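Local coordinates for SusD-like carbohydrate binding protein (Bacteroides vulgatus, PDB 3LEW) that probably binds carbohydrate at the bacterial outer membrane and so takes part in nutrient uptake, at residues 69-74 with 419-424; 453-456 with 461-464; 232-237 with 348-353; 204-209 with 223-228. One frame throughout, in Å; residues are numbered along the deposited sequence.

Contact 1 (69-74 with 419-424)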
loop_
_atom_site.group_PDB
_atom_site.type_symbol
_atom_site.label_atom_id
_atom_site.label_comp_id
_atom_site.label_asym_id
_atom_site.label_seq_id
_atom_site.Cartn_x
_atom_site.Cartn_y
_atom_site.Cartn_z
ATOM N N THR A 69 -13.217 -8.768 9.065
ATOM C CA THR A 69 -13.793 -7.587 9.678
ATOM C C THR A 69 -13.358 -6.298 8.939
ATOM O O THR A 69 -14.064 -5.329 8.976
ATOM C CB THR A 69 -13.516 -7.475 11.168
ATOM O OG1 THR A 69 -12.095 -7.411 11.397
ATOM C CG2 THR A 69 -14.140 -8.686 11.976
ATOM N N HIS A 70 -12.200 -6.308 8.303
ATOM C CA HIS A 70 -11.724 -5.197 7.477
ATOM C C HIS A 70 -12.601 -5.064 6.255
ATOM O O HIS A 70 -12.984 -3.936 5.895
ATOM C CB HIS A 70 -10.214 -5.347 7.073
ATOM C CG HIS A 70 -9.311 -5.636 8.230
ATOM N ND1 HIS A 70 -9.433 -6.788 8.972
ATOM C CD2 HIS A 70 -8.272 -4.949 8.773
ATOM C CE1 HIS A 70 -8.521 -6.789 9.938
ATOM N NE2 HIS A 70 -7.792 -5.690 9.834
ATOM N N ASN A 71 -12.947 -6.196 5.613
ATOM C CA ASN A 71 -13.829 -6.175 4.457
ATOM C C ASN A 71 -15.195 -5.584 4.832
ATOM O O ASN A 71 -15.833 -4.951 4.000
ATOM C CB ASN A 71 -13.919 -7.579 3.859
ATOM C CG ASN A 71 -14.394 -7.625 2.405
ATOM O OD1 ASN A 71 -15.196 -8.511 2.063
ATOM N ND2 ASN A 71 -13.841 -6.766 1.528
ATOM N N GLU A 72 -15.619 -5.787 6.073
ATOM C CA GLU A 72 -16.874 -5.285 6.631
ATOM C C GLU A 72 -16.829 -3.814 7.066
ATOM O O GLU A 72 -17.884 -3.217 7.406
ATOM C CB GLU A 72 -17.192 -6.053 7.913
ATOM C CG GLU A 72 -17.449 -7.502 7.762
ATOM C CD GLU A 72 -17.972 -8.109 9.033
ATOM O OE1 GLU A 72 -17.502 -7.747 10.130
ATOM O OE2 GLU A 72 -18.877 -8.947 8.941
ATOM N N PHE A 73 -15.621 -3.261 7.125
ATOM C CA PHE A 73 -15.340 -1.902 7.642
ATOM C C PHE A 73 -15.437 -1.762 9.157
ATOM O O PHE A 73 -15.513 -0.639 9.689
ATOM C CB PHE A 73 -16.170 -0.813 6.927
ATOM C CG PHE A 73 -15.826 -0.660 5.480
ATOM C CD1 PHE A 73 -14.787 0.144 5.070
ATOM C CD2 PHE A 73 -16.558 -1.314 4.529
ATOM C CE1 PHE A 73 -14.457 0.260 3.715
ATOM C CE2 PHE A 73 -16.256 -1.209 3.224
ATOM C CZ PHE A 73 -15.199 -0.424 2.793
ATOM N N SER A 74 -15.445 -2.874 9.884
ATOM C CA SER A 74 -15.495 -2.748 11.347
ATOM C C SER A 74 -14.118 -2.736 12.057
ATOM O O SER A 74 -14.038 -2.225 13.190
ATOM C CB SER A 74 -16.397 -3.814 11.943
ATOM O OG SER A 74 -15.798 -5.054 11.824
ATOM N N VAL A 419 -16.615 3.672 -1.957
ATOM C CA VAL A 419 -16.570 2.227 -2.159
ATOM C C VAL A 419 -17.790 1.824 -2.953
ATOM O O VAL A 419 -18.878 2.324 -2.685
ATOM C CB VAL A 419 -16.627 1.491 -0.797
ATOM C CG1 VAL A 419 -16.987 -0.023 -0.970
ATOM C CG2 VAL A 419 -15.320 1.676 -0.078
ATOM N N VAL A 420 -17.640 0.922 -3.914
ATOM C CA VAL A 420 -18.766 0.450 -4.719
ATOM C C VAL A 420 -18.704 -1.084 -4.726
ATOM O O VAL A 420 -17.649 -1.678 -5.015
ATOM C CB VAL A 420 -18.698 0.961 -6.198
ATOM C CG1 VAL A 420 -19.846 0.365 -7.041
ATOM C CG2 VAL A 420 -18.765 2.489 -6.234
ATOM N N ARG A 421 -19.822 -1.705 -4.375
ATOM C CA ARG A 421 -19.919 -3.176 -4.292
ATOM C C ARG A 421 -21.287 -3.671 -4.714
ATOM O O ARG A 421 -22.286 -3.475 -4.000
ATOM C CB ARG A 421 -19.663 -3.664 -2.867
ATOM C CG ARG A 421 -18.215 -3.392 -2.388
ATOM C CD ARG A 421 -17.973 -3.957 -1.045
ATOM N NE ARG A 421 -16.607 -3.669 -0.575
ATOM C CZ ARG A 421 -16.195 -3.965 0.647
ATOM N NH1 ARG A 421 -17.047 -4.505 1.518
ATOM N NH2 ARG A 421 -14.947 -3.699 1.028
ATOM N N ASN A 422 -21.314 -4.380 -5.828
ATOM C CA ASN A 422 -22.538 -4.969 -6.327
ATOM C C ASN A 422 -22.625 -6.472 -6.072
ATOM O O ASN A 422 -21.627 -7.163 -6.058
ATOM C CB ASN A 422 -22.702 -4.619 -7.808
ATOM C CG ASN A 422 -22.942 -3.136 -7.997
ATOM O OD1 ASN A 422 -23.826 -2.571 -7.350
ATOM N ND2 ASN A 422 -22.124 -2.484 -8.820
ATOM N N ALA A 423 -23.854 -6.949 -5.869
ATOM C CA ALA A 423 -24.141 -8.349 -5.596
ATOM C C ALA A 423 -23.941 -9.177 -6.877
ATOM O O ALA A 423 -24.385 -8.782 -7.939
ATOM C CB ALA A 423 -25.602 -8.509 -5.081
ATOM N N TYR A 424 -23.259 -10.318 -6.758
ATOM C CA TYR A 424 -23.104 -11.284 -7.849
ATOM C C TYR A 424 -24.038 -12.467 -7.643
ATOM O O TYR A 424 -24.171 -12.957 -6.516
ATOM C CB TYR A 424 -21.626 -11.737 -7.916
ATOM C CG TYR A 424 -21.261 -12.361 -9.249
ATOM C CD1 TYR A 424 -20.972 -11.562 -10.361
ATOM C CD2 TYR A 424 -21.282 -13.724 -9.422
ATOM C CE1 TYR A 424 -20.719 -12.095 -11.582
ATOM C CE2 TYR A 424 -21.014 -14.275 -10.629
ATOM C CZ TYR A 424 -20.716 -13.454 -11.726
ATOM O OH TYR A 424 -20.424 -14.033 -12.931
#

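Contact 2 (453-456 with 461-464)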
loop_
_atom_site.group_PDB
_atom_site.type_symbol
_atom_site.label_atom_id
_atom_site.label_comp_id
_atom_site.label_asym_id
_atom_site.label_seq_id
_atom_site.Cartn_x
_atom_site.Cartn_y
_atom_site.Cartn_z
ATOM N N PHE A 453 -22.251 -5.074 1.742
ATOM C CA PHE A 453 -22.747 -4.079 0.769
ATOM C C PHE A 453 -23.032 -2.661 1.335
ATOM O O PHE A 453 -23.505 -1.769 0.617
ATOM C CB PHE A 453 -24.063 -4.618 0.173
ATOM C CG PHE A 453 -23.883 -5.915 -0.538
ATOM C CD1 PHE A 453 -23.221 -5.953 -1.745
ATOM C CD2 PHE A 453 -24.298 -7.097 0.041
ATOM C CE1 PHE A 453 -22.999 -7.167 -2.407
ATOM C CE2 PHE A 453 -24.090 -8.313 -0.638
ATOM C CZ PHE A 453 -23.438 -8.322 -1.851
ATOM N N ASN A 454 -22.789 -2.501 2.621
ATOM C CA ASN A 454 -22.995 -1.228 3.315
ATOM C C ASN A 454 -22.111 -1.205 4.533
ATOM O O ASN A 454 -21.411 -2.182 4.817
ATOM C CB ASN A 454 -24.461 -1.081 3.713
ATOM C CG ASN A 454 -24.994 -2.329 4.348
ATOM O OD1 ASN A 454 -25.667 -3.127 3.685
ATOM N ND2 ASN A 454 -24.644 -2.554 5.601
ATOM N N PHE A 455 -22.083 -0.059 5.229
ATOM C CA PHE A 455 -21.272 0.088 6.407
ATOM C C PHE A 455 -21.918 -0.630 7.590
ATOM O O PHE A 455 -23.096 -0.981 7.503
ATOM C CB PHE A 455 -21.064 1.570 6.725
ATOM C CG PHE A 455 -20.187 2.269 5.771
ATOM C CD1 PHE A 455 -18.888 1.797 5.510
ATOM C CD2 PHE A 455 -20.596 3.445 5.157
ATOM C CE1 PHE A 455 -18.032 2.492 4.639
ATOM C CE2 PHE A 455 -19.745 4.151 4.298
ATOM C CZ PHE A 455 -18.439 3.654 4.036
ATOM N N PRO A 456 -21.167 -0.879 8.679
ATOM C CA PRO A 456 -21.726 -1.668 9.782
ATOM C C PRO A 456 -23.009 -1.114 10.397
ATOM O O PRO A 456 -23.828 -1.885 10.885
ATOM C CB PRO A 456 -20.598 -1.640 10.819
ATOM C CG PRO A 456 -19.409 -1.581 10.052
ATOM C CD PRO A 456 -19.713 -0.704 8.864
ATOM N N PHE A 461 -22.724 3.210 1.457
ATOM C CA PHE A 461 -21.356 3.634 1.207
ATOM C C PHE A 461 -21.403 5.036 0.618
ATOM O O PHE A 461 -22.283 5.351 -0.173
ATOM C CB PHE A 461 -20.707 2.749 0.162
ATOM C CG PHE A 461 -20.460 1.342 0.607
ATOM C CD1 PHE A 461 -19.989 1.057 1.875
ATOM C CD2 PHE A 461 -20.680 0.281 -0.291
ATOM C CE1 PHE A 461 -19.719 -0.258 2.274
ATOM C CE2 PHE A 461 -20.413 -1.020 0.113
ATOM C CZ PHE A 461 -19.925 -1.282 1.382
ATOM N N CYS A 462 -20.499 5.884 1.062
ATOM C CA CYS A 462 -20.452 7.268 0.596
ATOM C C CYS A 462 -19.003 7.761 0.692
ATOM O O CYS A 462 -18.153 7.120 1.323
ATOM C CB CYS A 462 -21.369 8.135 1.470
ATOM S SG CYS A 462 -20.887 8.303 3.176
ATOM N N PRO A 463 -18.690 8.887 0.027
ATOM C CA PRO A 463 -17.385 9.469 0.250
ATOM C C PRO A 463 -17.194 9.994 1.680
ATOM O O PRO A 463 -18.135 10.344 2.388
ATOM C CB PRO A 463 -17.342 10.655 -0.754
ATOM C CG PRO A 463 -18.464 10.411 -1.697
ATOM C CD PRO A 463 -19.490 9.665 -0.942
ATOM N N ASN A 464 -15.940 10.025 2.099
ATOM C CA ASN A 464 -15.568 10.701 3.324
ATOM C C ASN A 464 -16.279 10.141 4.558
ATOM O O ASN A 464 -16.725 10.887 5.451
ATOM C CB ASN A 464 -15.801 12.196 3.196
ATOM C CG ASN A 464 -14.968 12.857 2.097
ATOM O OD1 ASN A 464 -13.838 12.454 1.802
ATOM N ND2 ASN A 464 -15.536 13.904 1.490
HETATM O O HOH W 1 -24.061 1.017 0.261
#

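Contact 3 (232-237 with 348-353)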
loop_
_atom_site.group_PDB
_atom_site.type_symbol
_atom_site.label_atom_id
_atom_site.label_comp_id
_atom_site.label_asym_id
_atom_site.label_seq_id
_atom_site.Cartn_x
_atom_site.Cartn_y
_atom_site.Cartn_z
ATOM N N LYS A 232 15.352 7.731 -15.679
ATOM C CA LYS A 232 16.373 6.789 -15.182
ATOM C C LYS A 232 15.935 5.324 -15.273
ATOM O O LYS A 232 16.780 4.446 -15.332
ATOM C CB LYS A 232 16.643 7.054 -13.692
ATOM C CG LYS A 232 17.408 8.314 -13.375
ATOM C CD LYS A 232 17.291 8.597 -11.849
ATOM C CE LYS A 232 18.557 9.191 -11.275
ATOM N NZ LYS A 232 18.444 10.660 -11.008
ATOM N N ASP A 233 14.625 5.055 -15.175
ATOM C CA ASP A 233 14.114 3.702 -15.070
ATOM C C ASP A 233 12.658 3.642 -15.526
ATOM O O ASP A 233 11.779 4.093 -14.807
ATOM C CB ASP A 233 14.228 3.200 -13.627
ATOM C CG ASP A 233 13.786 1.738 -13.459
ATOM O OD1 ASP A 233 13.559 1.027 -14.492
ATOM O OD2 ASP A 233 13.663 1.295 -12.270
ATOM N N ASN A 234 12.418 3.116 -16.722
ATOM C CA ASN A 234 11.052 3.064 -17.279
ATOM C C ASN A 234 10.611 1.640 -17.601
ATOM O O ASN A 234 9.633 1.410 -18.330
ATOM C CB ASN A 234 10.947 4.037 -18.475
ATOM C CG ASN A 234 11.612 3.525 -19.735
ATOM O OD1 ASN A 234 11.341 4.039 -20.831
ATOM N ND2 ASN A 234 12.480 2.546 -19.611
ATOM N N TYR A 235 11.288 0.680 -16.973
ATOM C CA TYR A 235 11.057 -0.737 -17.217
ATOM C C TYR A 235 9.652 -1.169 -16.795
ATOM O O TYR A 235 9.175 -0.829 -15.711
ATOM C CB TYR A 235 12.041 -1.596 -16.445
ATOM C CG TYR A 235 11.907 -3.061 -16.734
ATOM C CD1 TYR A 235 12.466 -3.601 -17.868
ATOM C CD2 TYR A 235 11.223 -3.928 -15.873
ATOM C CE1 TYR A 235 12.357 -4.957 -18.159
ATOM C CE2 TYR A 235 11.119 -5.318 -16.160
ATOM C CZ TYR A 235 11.705 -5.820 -17.294
ATOM O OH TYR A 235 11.636 -7.166 -17.662
ATOM N N LEU A 236 8.987 -1.895 -17.679
ATOM C CA LEU A 236 7.744 -2.548 -17.336
ATOM C C LEU A 236 7.920 -4.042 -17.594
ATOM O O LEU A 236 8.434 -4.434 -18.654
ATOM C CB LEU A 236 6.572 -1.995 -18.162
ATOM C CG LEU A 236 6.079 -0.572 -17.811
ATOM C CD1 LEU A 236 4.994 -0.057 -18.764
ATOM C CD2 LEU A 236 5.560 -0.499 -16.343
HETATM N N MSE A 237 7.498 -4.864 -16.635
HETATM C CA MSE A 237 7.797 -6.300 -16.672
HETATM C C MSE A 237 7.028 -7.005 -17.777
HETATM O O MSE A 237 6.015 -6.507 -18.289
HETATM C CB MSE A 237 7.548 -6.946 -15.300
HETATM C CG MSE A 237 6.087 -7.071 -14.885
HETATM SE SE MSE A 237 5.875 -8.011 -13.233
HETATM C CE MSE A 237 5.890 -6.426 -12.165
ATOM N N GLU A 348 3.497 1.913 -11.016
ATOM C CA GLU A 348 2.898 2.962 -10.206
ATOM C C GLU A 348 3.416 4.342 -10.594
ATOM O O GLU A 348 2.665 5.324 -10.534
ATOM C CB GLU A 348 3.159 2.692 -8.714
ATOM C CG GLU A 348 2.521 3.745 -7.791
ATOM C CD GLU A 348 3.042 3.736 -6.363
ATOM O OE1 GLU A 348 3.782 2.830 -5.961
ATOM O OE2 GLU A 348 2.714 4.708 -5.630
ATOM N N ILE A 349 4.709 4.429 -10.941
ATOM C CA ILE A 349 5.317 5.716 -11.330
ATOM C C ILE A 349 4.735 6.194 -12.644
ATOM O O ILE A 349 4.443 7.375 -12.777
ATOM C CB ILE A 349 6.860 5.644 -11.385
ATOM C CG1 ILE A 349 7.439 5.030 -10.090
ATOM C CG2 ILE A 349 7.454 7.020 -11.673
ATOM C CD1 ILE A 349 6.962 5.763 -8.772
ATOM N N TYR A 350 4.497 5.287 -13.596
ATOM C CA TYR A 350 3.799 5.679 -14.833
ATOM C C TYR A 350 2.411 6.244 -14.505
ATOM O O TYR A 350 1.983 7.250 -15.050
ATOM C CB TYR A 350 3.583 4.488 -15.765
ATOM C CG TYR A 350 4.714 4.132 -16.697
ATOM C CD1 TYR A 350 5.784 3.351 -16.272
ATOM C CD2 TYR A 350 4.686 4.534 -18.009
ATOM C CE1 TYR A 350 6.803 2.982 -17.125
ATOM C CE2 TYR A 350 5.725 4.179 -18.887
ATOM C CZ TYR A 350 6.767 3.371 -18.441
ATOM O OH TYR A 350 7.775 3.007 -19.350
ATOM N N LEU A 351 1.716 5.588 -13.584
ATOM C CA LEU A 351 0.359 6.026 -13.211
ATOM C C LEU A 351 0.353 7.356 -12.435
ATOM O O LEU A 351 -0.508 8.184 -12.675
ATOM C CB LEU A 351 -0.311 4.931 -12.385
ATOM C CG LEU A 351 -0.764 3.714 -13.231
ATOM C CD1 LEU A 351 -0.979 2.520 -12.283
ATOM C CD2 LEU A 351 -2.078 4.035 -13.979
ATOM N N ILE A 352 1.322 7.563 -11.534
ATOM C CA ILE A 352 1.481 8.841 -10.831
ATOM C C ILE A 352 1.782 9.988 -11.833
ATOM O O ILE A 352 1.199 11.055 -11.746
ATOM C CB ILE A 352 2.617 8.806 -9.769
ATOM C CG1 ILE A 352 2.269 7.872 -8.577
ATOM C CG2 ILE A 352 2.961 10.234 -9.226
ATOM C CD1 ILE A 352 3.419 7.488 -7.718
ATOM N N ASN A 353 2.729 9.739 -12.722
ATOM C CA ASN A 353 3.064 10.679 -13.786
ATOM C C ASN A 353 1.823 11.048 -14.618
ATOM O O ASN A 353 1.531 12.248 -14.840
ATOM C CB ASN A 353 4.194 10.102 -14.625
ATOM C CG ASN A 353 4.808 11.103 -15.553
ATOM O OD1 ASN A 353 4.560 11.041 -16.762
ATOM N ND2 ASN A 353 5.667 12.024 -15.020
#

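Contact 4 (204-209 with 223-228)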
loop_
_atom_site.group_PDB
_atom_site.type_symbol
_atom_site.label_atom_id
_atom_site.label_comp_id
_atom_site.label_asym_id
_atom_site.label_seq_id
_atom_site.Cartn_x
_atom_site.Cartn_y
_atom_site.Cartn_z
ATOM N N VAL A 204 14.587 5.339 -5.290
ATOM C CA VAL A 204 13.560 5.077 -4.288
ATOM C C VAL A 204 13.024 6.388 -3.744
ATOM O O VAL A 204 11.812 6.577 -3.675
ATOM C CB VAL A 204 14.018 4.142 -3.143
ATOM C CG1 VAL A 204 12.889 3.966 -2.068
ATOM C CG2 VAL A 204 14.458 2.753 -3.676
ATOM N N VAL A 205 13.924 7.333 -3.410
ATOM C CA VAL A 205 13.477 8.656 -2.934
ATOM C C VAL A 205 12.573 9.368 -3.978
ATOM O O VAL A 205 11.528 9.901 -3.624
ATOM C CB VAL A 205 14.650 9.536 -2.522
ATOM C CG1 VAL A 205 14.140 10.930 -2.082
ATOM C CG2 VAL A 205 15.460 8.874 -1.350
ATOM N N LEU A 206 12.973 9.379 -5.250
ATOM C CA LEU A 206 12.166 9.996 -6.284
ATOM C C LEU A 206 10.777 9.351 -6.312
ATOM O O LEU A 206 9.766 10.046 -6.485
ATOM C CB LEU A 206 12.833 9.852 -7.675
ATOM C CG LEU A 206 14.061 10.734 -7.943
ATOM C CD1 LEU A 206 14.721 10.307 -9.251
ATOM C CD2 LEU A 206 13.645 12.262 -7.986
ATOM N N GLY A 207 10.722 8.026 -6.142
ATOM C CA GLY A 207 9.454 7.343 -6.238
ATOM C C GLY A 207 8.561 7.694 -5.059
ATOM O O GLY A 207 7.335 7.955 -5.229
ATOM N N ILE A 208 9.118 7.631 -3.838
ATOM C CA ILE A 208 8.269 7.958 -2.663
ATOM C C ILE A 208 7.836 9.443 -2.712
ATOM O O ILE A 208 6.678 9.802 -2.360
ATOM C CB ILE A 208 8.961 7.688 -1.300
ATOM C CG1 ILE A 208 9.469 6.251 -1.211
ATOM C CG2 ILE A 208 7.960 8.032 -0.138
ATOM C CD1 ILE A 208 10.615 6.052 -0.120
ATOM N N LEU A 209 8.748 10.310 -3.171
ATOM C CA LEU A 209 8.412 11.734 -3.386
ATOM C C LEU A 209 7.276 11.919 -4.362
ATOM O O LEU A 209 6.388 12.774 -4.137
ATOM C CB LEU A 209 9.603 12.529 -3.945
ATOM C CG LEU A 209 10.391 13.382 -3.006
ATOM C CD1 LEU A 209 11.559 13.981 -3.773
ATOM C CD2 LEU A 209 9.505 14.447 -2.355
ATOM N N LYS A 223 4.788 15.533 -10.923
ATOM C CA LYS A 223 5.249 15.423 -12.326
ATOM C C LYS A 223 6.778 15.492 -12.415
ATOM O O LYS A 223 7.411 14.701 -13.138
ATOM C CB LYS A 223 4.611 16.537 -13.175
ATOM C CG LYS A 223 5.313 16.787 -14.539
ATOM C CD LYS A 223 4.657 17.850 -15.359
ATOM C CE LYS A 223 5.469 18.203 -16.618
ATOM N NZ LYS A 223 4.734 19.140 -17.524
ATOM N N THR A 224 7.369 16.454 -11.724
ATOM C CA THR A 224 8.830 16.675 -11.794
ATOM C C THR A 224 9.601 15.465 -11.308
ATOM O O THR A 224 10.521 14.967 -11.991
ATOM C CB THR A 224 9.257 17.908 -10.984
ATOM O OG1 THR A 224 8.703 19.069 -11.605
ATOM C CG2 THR A 224 10.792 18.029 -10.906
ATOM N N TYR A 225 9.206 14.938 -10.156
ATOM C CA TYR A 225 9.948 13.838 -9.581
ATOM C C TYR A 225 9.683 12.534 -10.347
ATOM O O TYR A 225 10.594 11.723 -10.527
ATOM C CB TYR A 225 9.661 13.714 -8.098
ATOM C CG TYR A 225 10.089 14.926 -7.274
ATOM C CD1 TYR A 225 11.392 15.401 -7.329
ATOM C CD2 TYR A 225 9.191 15.569 -6.435
ATOM C CE1 TYR A 225 11.781 16.513 -6.580
ATOM C CE2 TYR A 225 9.570 16.670 -5.676
ATOM C CZ TYR A 225 10.850 17.139 -5.748
ATOM O OH TYR A 225 11.282 18.257 -5.022
ATOM N N SER A 226 8.441 12.295 -10.794
ATOM C CA SER A 226 8.168 11.051 -11.544
ATOM C C SER A 226 8.798 11.097 -12.948
ATOM O O SER A 226 9.254 10.053 -13.454
ATOM C CB SER A 226 6.656 10.760 -11.576
ATOM O OG SER A 226 5.924 11.827 -12.145
ATOM N N ASP A 227 8.816 12.264 -13.592
ATOM C CA ASP A 227 9.570 12.417 -14.840
ATOM C C ASP A 227 11.061 12.028 -14.631
ATOM O O ASP A 227 11.645 11.297 -15.436
ATOM C CB ASP A 227 9.502 13.875 -15.348
ATOM C CG ASP A 227 8.265 14.184 -16.232
ATOM O OD1 ASP A 227 7.521 13.280 -16.691
ATOM O OD2 ASP A 227 8.085 15.396 -16.522
ATOM N N LYS A 228 11.682 12.545 -13.575
ATOM C CA LYS A 228 13.117 12.238 -13.280
ATOM C C LYS A 228 13.325 10.753 -13.119
ATOM O O LYS A 228 14.294 10.203 -13.632
ATOM C CB LYS A 228 13.574 12.946 -11.996
ATOM C CG LYS A 228 13.842 14.450 -12.149
ATOM C CD LYS A 228 14.167 15.185 -10.799
ATOM C CE LYS A 228 14.652 16.644 -11.000
ATOM N NZ LYS A 228 16.106 16.698 -11.292
#

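Contact 1 (69-74 with 419-424)
Arg421 delivers its guanidinium to the backbone carbonyl of Asn71. Arg421 NH1 lies 2.8 Å from Asn71 O, the N-H...O angle of 167° is nearly straight, and the oxygen sits in the guanidinium plane. The Arg421 chain, extended from CG to NE (chi2 -176°), carries the group across. A second bond to Asn71 O, from Arg421 NH2 at 3.3 Å, is weak and more bent. Over one face of the guanidinium comes the Phe73 ring, with Phe73 CE2 3.6 Å from Arg421 NH2 and the two planes 31° apart. The same ring meets Val419, modelled in two conformers, obliquely. Asn71 and Phe73 belong to a Schellman motif at the C-terminal end of the short helix: Phe73 has a positive phi, and Ser74 N reaches Thr69 O and Phe73 N His70 O, both at 3.0 Å. With a leucine in place of Arg421, Asn71 O would probably be left without its charged donor and the Phe73 ring without the flat group against it. Farther out, Arg421 NH1 bonds Phe452 O and NH2 bonds Gly56 O. The Asn71 amide passes close to the guanidinium but bonds elsewhere, ND2 to Ala54 O and Val59 O, and OD1 to Leu61 N.

Contact 2 (453-456 with 461-464)
Phe461 N donates to a water at 2.8 Å, and that water donates to Phe453 O at 2.9 Å. No direct hydrogen bond crosses between 453-456 and 461-464, so the rest of the join is packing. The Phe461 ring spreads against the backbone of its partner, where Asn454 CA stands 3.8 Å from the ring centroid and 24° off its normal, a CH-pi contact. A chi1 of -68°, with CG anti to the carbonyl carbon, swings the Phe461 ring back over residues 453 and 454. Its pairing with Phe455 is T-shaped: centroids 5.0 Å apart, planes at 83°, and Phe461 CD1 lying 3.6 Å above the plane of the Phe455 ring, over its centre. Both segments belong to the irregular loop between strand 440-448 and helix 474-479, within the SusD family region, and only four residues separate them where the loop doubles back. The Phe455 ring also touches Phe461 CA, with Phe455 CE2 3.5 Å from it. Beyond the pair, Phe455 stacks with Tyr467 and meets Phe73 edge to face. Were Phe455 an alanine, a gap would probably open beside the edge of Phe461 and Tyr467 would lose its stacking partner. Asn454 ND2 donates to Phe455 O at 2.9 Å, with the oxygen in the plane of the amide, a bond that restrains the turn of the Asn454 amide.

Contact 3 (232-237 with 348-353)
Tyr350, on helix 346-359, reaches out of the helical body to hold the loop that follows helix 219-232. The setting is consistent with the TPR-like helical architecture of the SusD family. The tight part is a single hydroxyl and one ring face. Tyr350 OH donates to Asn234 O at 2.7 Å, and the donor lies in the carbonyl plane on a lone pair, with a C=O...O angle of 132°. The carbonyl oxygen also lies in the plane of the ring, at its edge. The side chains of Leu236 and Tyr350 run toward each other from opposite directions, and Leu236 covers one ring face: Leu236 CD1 stands 4.1 Å from the centroid of the Tyr350 ring, 20° off the normal and shifted toward the rim, while Leu236 CG approaches Tyr350 CE1 at 3.7 Å. CG of Tyr350 is anti to the carbonyl carbon and beside the backbone N (chi1 -85°), the torsion that carries the ring out to the loop. Leu230 of helix 219-232 and Asp371 of helix 365-376 also touch Tyr350, and Ala375 touches Leu236.

The Asn234 side chain marks the loose side. It is exposed, its amide makes no hydrogen bond to Tyr350, and a pentaethylene glycol, probably from the crystallisation liquor, lies about 3 Å away. Before it, Asp233 OD1 takes a weak bond from Tyr235 N at 3.4 Å, an Asx-turn link within the loop. The nearest side-chain atom of Asn234 to the tyrosine is CB, 3.4 Å from Tyr350 OH.

Contact 4 (204-209 with 223-228)
An antiparallel helix hairpin, formed by helices 202-215 and 219-232 with a three-residue turn between them, packs here through leucines and a tyrosine. The axes of 204-209 and 223-228 approach to 8.3 Å, and their N-to-C directions differ by 145°. Leu209 and Tyr225 form the central contact: Leu209 CD1 sits 3.6 Å from the centroid of the Tyr225 ring and 3° off the normal, a CH-pi contact almost exactly over the middle of the face. Leu209 holds a chi1 of -101°, away from the staggered positions, which suggests that some torsional cost is accepted for this fit. Leu206 lies between Tyr225 and Lys228. Leu206 CD2 meets Tyr225 CD1 at 3.9 Å, obliquely to the ring, while Leu206 CD1 meets Lys228 CB at 4.0 Å. The polar end of Tyr225 turns to another helix, its OH hydrogen-bonded to Glu182 OE2 of helix 170-187; Leu185 of that helix touches both Leu206 and Tyr225. Adjacent antiparallel helices packed through apolar side chains at their interface in this way are characteristic of the TPR-like helical fold to which the SusD family belongs.

Following the chain from the N terminus, contact 1 opens first, joining the end of helix 68-71 to the loop between helix 408-414 and strand 429-434. Within that long span contact 4 opens and closes as a hairpin of helices 202-215 and 219-232. Contact 3 follows, still within that span and in series with contact 4, bringing the loop after helix 219-232 to helix 346-359. The two adjoin, and Asn353 ND2 probably bonds both Asp227 OD1 and Ser226 OG. Contact 2 closes a small loop farther on, between strand 440-448 and helix 474-479, and packs against contact 1, as where Val419 O meets Phe461 CB. Contacts 1 and 4 lie on opposite sides of the chain's centre.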